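Local coordinates for sensory box/GGDEF family protein (Caulobacter crescentus, PDB 4YME) that is probably a membrane-bound signalling protein of cyclic di-GMP turnover, represented here by its GGDEF (diguanylate cyclase-type) domain alone, at residues A[148-151]-A[152-156]. Sequence-based numbering, arbitrary orientation.
Sequences MALY and RAKES
Tyr151 and Glu155, one turn apart near the C-terminal end of helix 139-156, make the closest side-chain contact between residues 148-151 and 152-156. In the Glu155 conformer described, CG lies over one face of the phenol ring, 3.4 Å from Tyr151 CE2, and the carboxylate continues past the hydroxyl end, with Glu155 CD 3.3 Å from Tyr151 OH. Ring and carboxylate planes differ by only 6°, so the two flat groups lie nearly parallel. The bend in Glu155 at chi2 (-60°) folds its chain back over the ring. In this conformer a water ties the same pair together: it donates to Tyr151 O and, at 2.6 Å, to Glu155 OE2. Arg152, in the conformer described, approaches the ring differently, its NH1 in the ring plane at the edge, 3.7 Å from Tyr151 CE2; the planes are 54° apart, too far from parallel for an offset stack.

The inward side is the buried one, although its side-chain contact is longer: Leu150 CD1 meets Lys154 CD at 3.8 Å, an aliphatic contact beneath a charged end, since Lys154 NZ forms a salt bridge with Asp40. Leu150 also packs against Cys38 and Asp40 of strand 33-41 and Ser126 of strand 125-131. Tyr151, Arg152 and Glu155 belong instead to the exposed side, where Arg152 and Glu155 each adopt two conformers, so the arrangement round the ring is one of at least two.

Regular i to i+4 bonds underlie both sides, among them Arg152 N to Met148 O. At the last turn Ser156 N and Ser156 OG reach Arg152 O from opposite faces of its plane. The chemistry thus implies that this end of the helix meets the four-stranded sheet of the ferredoxin-like domain partly through Leu150 and the Lys154-Asp40 salt bridge, with its outer polar groups packed locally and partly through water.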
loop_
_atom_site.group_PDB
_atom_site.type_symbol
_atom_site.label_atom_id
_atom_site.label_comp_id
_atom_site.label_asym_id
_atom_site.label_seq_id
_atom_site.Cartn_x
_atom_site.Cartn_y
_atom_site.Cartn_z
HETATM N N MSE A 148 -2.632 -10.539 -6.439
HETATM C CA MSE A 148 -3.449 -11.722 -6.340
HETATM C C MSE A 148 -3.975 -11.885 -4.899
HETATM O O MSE A 148 -5.162 -12.220 -4.682
HETATM C CB MSE A 148 -2.666 -12.936 -6.769
HETATM C CG MSE A 148 -3.376 -14.141 -6.811
HETATM SE SE MSE A 148 -2.528 -15.553 -7.917
HETATM C CE MSE A 148 -0.948 -15.776 -6.865
ATOM N N ALA A 149 -3.103 -11.645 -3.927
ATOM C CA ALA A 149 -3.509 -11.715 -2.522
ATOM C C ALA A 149 -4.577 -10.677 -2.211
ATOM O O ALA A 149 -5.497 -10.947 -1.451
ATOM C CB ALA A 149 -2.276 -11.528 -1.641
ATOM N N LEU A 150 -4.494 -9.511 -2.836
ATOM C CA LEU A 150 -5.519 -8.469 -2.679
ATOM C C LEU A 150 -6.842 -8.968 -3.241
ATOM O O LEU A 150 -7.876 -8.825 -2.572
ATOM C CB LEU A 150 -5.112 -7.137 -3.310
ATOM C CG LEU A 150 -6.187 -6.023 -3.289
ATOM C CD1 LEU A 150 -6.596 -5.621 -1.892
ATOM C CD2 LEU A 150 -5.644 -4.816 -3.961
ATOM N N TYR A 151 -6.819 -9.563 -4.442
ATOM C CA TYR A 151 -8.027 -10.134 -5.018
ATOM C C TYR A 151 -8.665 -11.131 -4.051
ATOM O O TYR A 151 -9.882 -11.066 -3.816
ATOM C CB TYR A 151 -7.777 -10.846 -6.387
ATOM C CG TYR A 151 -9.045 -11.504 -6.900
ATOM C CD1 TYR A 151 -9.976 -10.775 -7.591
ATOM C CD2 TYR A 151 -9.296 -12.840 -6.652
ATOM C CE1 TYR A 151 -11.165 -11.341 -8.015
ATOM C CE2 TYR A 151 -10.496 -13.430 -7.080
ATOM C CZ TYR A 151 -11.399 -12.652 -7.750
ATOM O OH TYR A 151 -12.607 -13.157 -8.188
ATOM N N ARG A 152 -7.849 -12.058 -3.536
ATOM C CA ARG A 152 -8.334 -13.098 -2.623
ATOM C C ARG A 152 -8.932 -12.480 -1.361
ATOM O O ARG A 152 -9.963 -12.939 -0.852
ATOM C CB ARG A 152 -7.218 -14.060 -2.237
ATOM C CG ARG A 152 -6.739 -14.956 -3.369
ATOM C CD ARG A 152 -7.903 -15.679 -3.994
ATOM N NE ARG A 152 -7.507 -16.784 -4.843
ATOM C CZ ARG A 152 -8.302 -17.306 -5.764
ATOM N NH1 ARG A 152 -9.502 -16.793 -5.976
ATOM N NH2 ARG A 152 -7.885 -18.320 -6.487
ATOM N N ALA A 153 -8.274 -11.455 -0.852
ATOM C CA ALA A 153 -8.758 -10.746 0.344
ATOM C C ALA A 153 -10.090 -10.020 0.125
ATOM O O ALA A 153 -10.906 -9.934 1.033
ATOM C CB ALA A 153 -7.708 -9.750 0.813
ATOM N N LYS A 154 -10.290 -9.489 -1.065
ATOM C CA LYS A 154 -11.536 -8.790 -1.394
ATOM C C LYS A 154 -12.655 -9.804 -1.594
ATOM O O LYS A 154 -13.779 -9.522 -1.193
ATOM C CB LYS A 154 -11.369 -7.857 -2.599
ATOM C CG LYS A 154 -10.486 -6.639 -2.283
ATOM C CD LYS A 154 -10.042 -5.913 -3.537
ATOM C CE LYS A 154 -11.184 -5.263 -4.231
ATOM N NZ LYS A 154 -10.697 -4.574 -5.441
ATOM N N GLU A 155 -12.362 -10.988 -2.151
ATOM C CA GLU A 155 -13.362 -12.048 -2.284
ATOM C C GLU A 155 -13.763 -12.609 -0.912
ATOM O O GLU A 155 -14.936 -12.710 -0.611
ATOM C CB GLU A 155 -12.867 -13.182 -3.187
ATOM C CG GLU A 155 -12.762 -12.814 -4.670
ATOM C CD GLU A 155 -14.087 -12.378 -5.295
ATOM O OE1 GLU A 155 -15.000 -13.227 -5.404
ATOM O OE2 GLU A 155 -14.211 -11.204 -5.709
ATOM N N SER A 156 -12.770 -12.962 -0.082
ATOM C CA SER A 156 -13.002 -13.619 1.244
ATOM C C SER A 156 -13.282 -12.695 2.446
ATOM O O SER A 156 -13.846 -13.163 3.466
ATOM C CB SER A 156 -11.793 -14.495 1.614
ATOM O OG SER A 156 -10.622 -13.699 1.862
HETATM O O HOH W 1 -12.160 -9.732 -5.255
#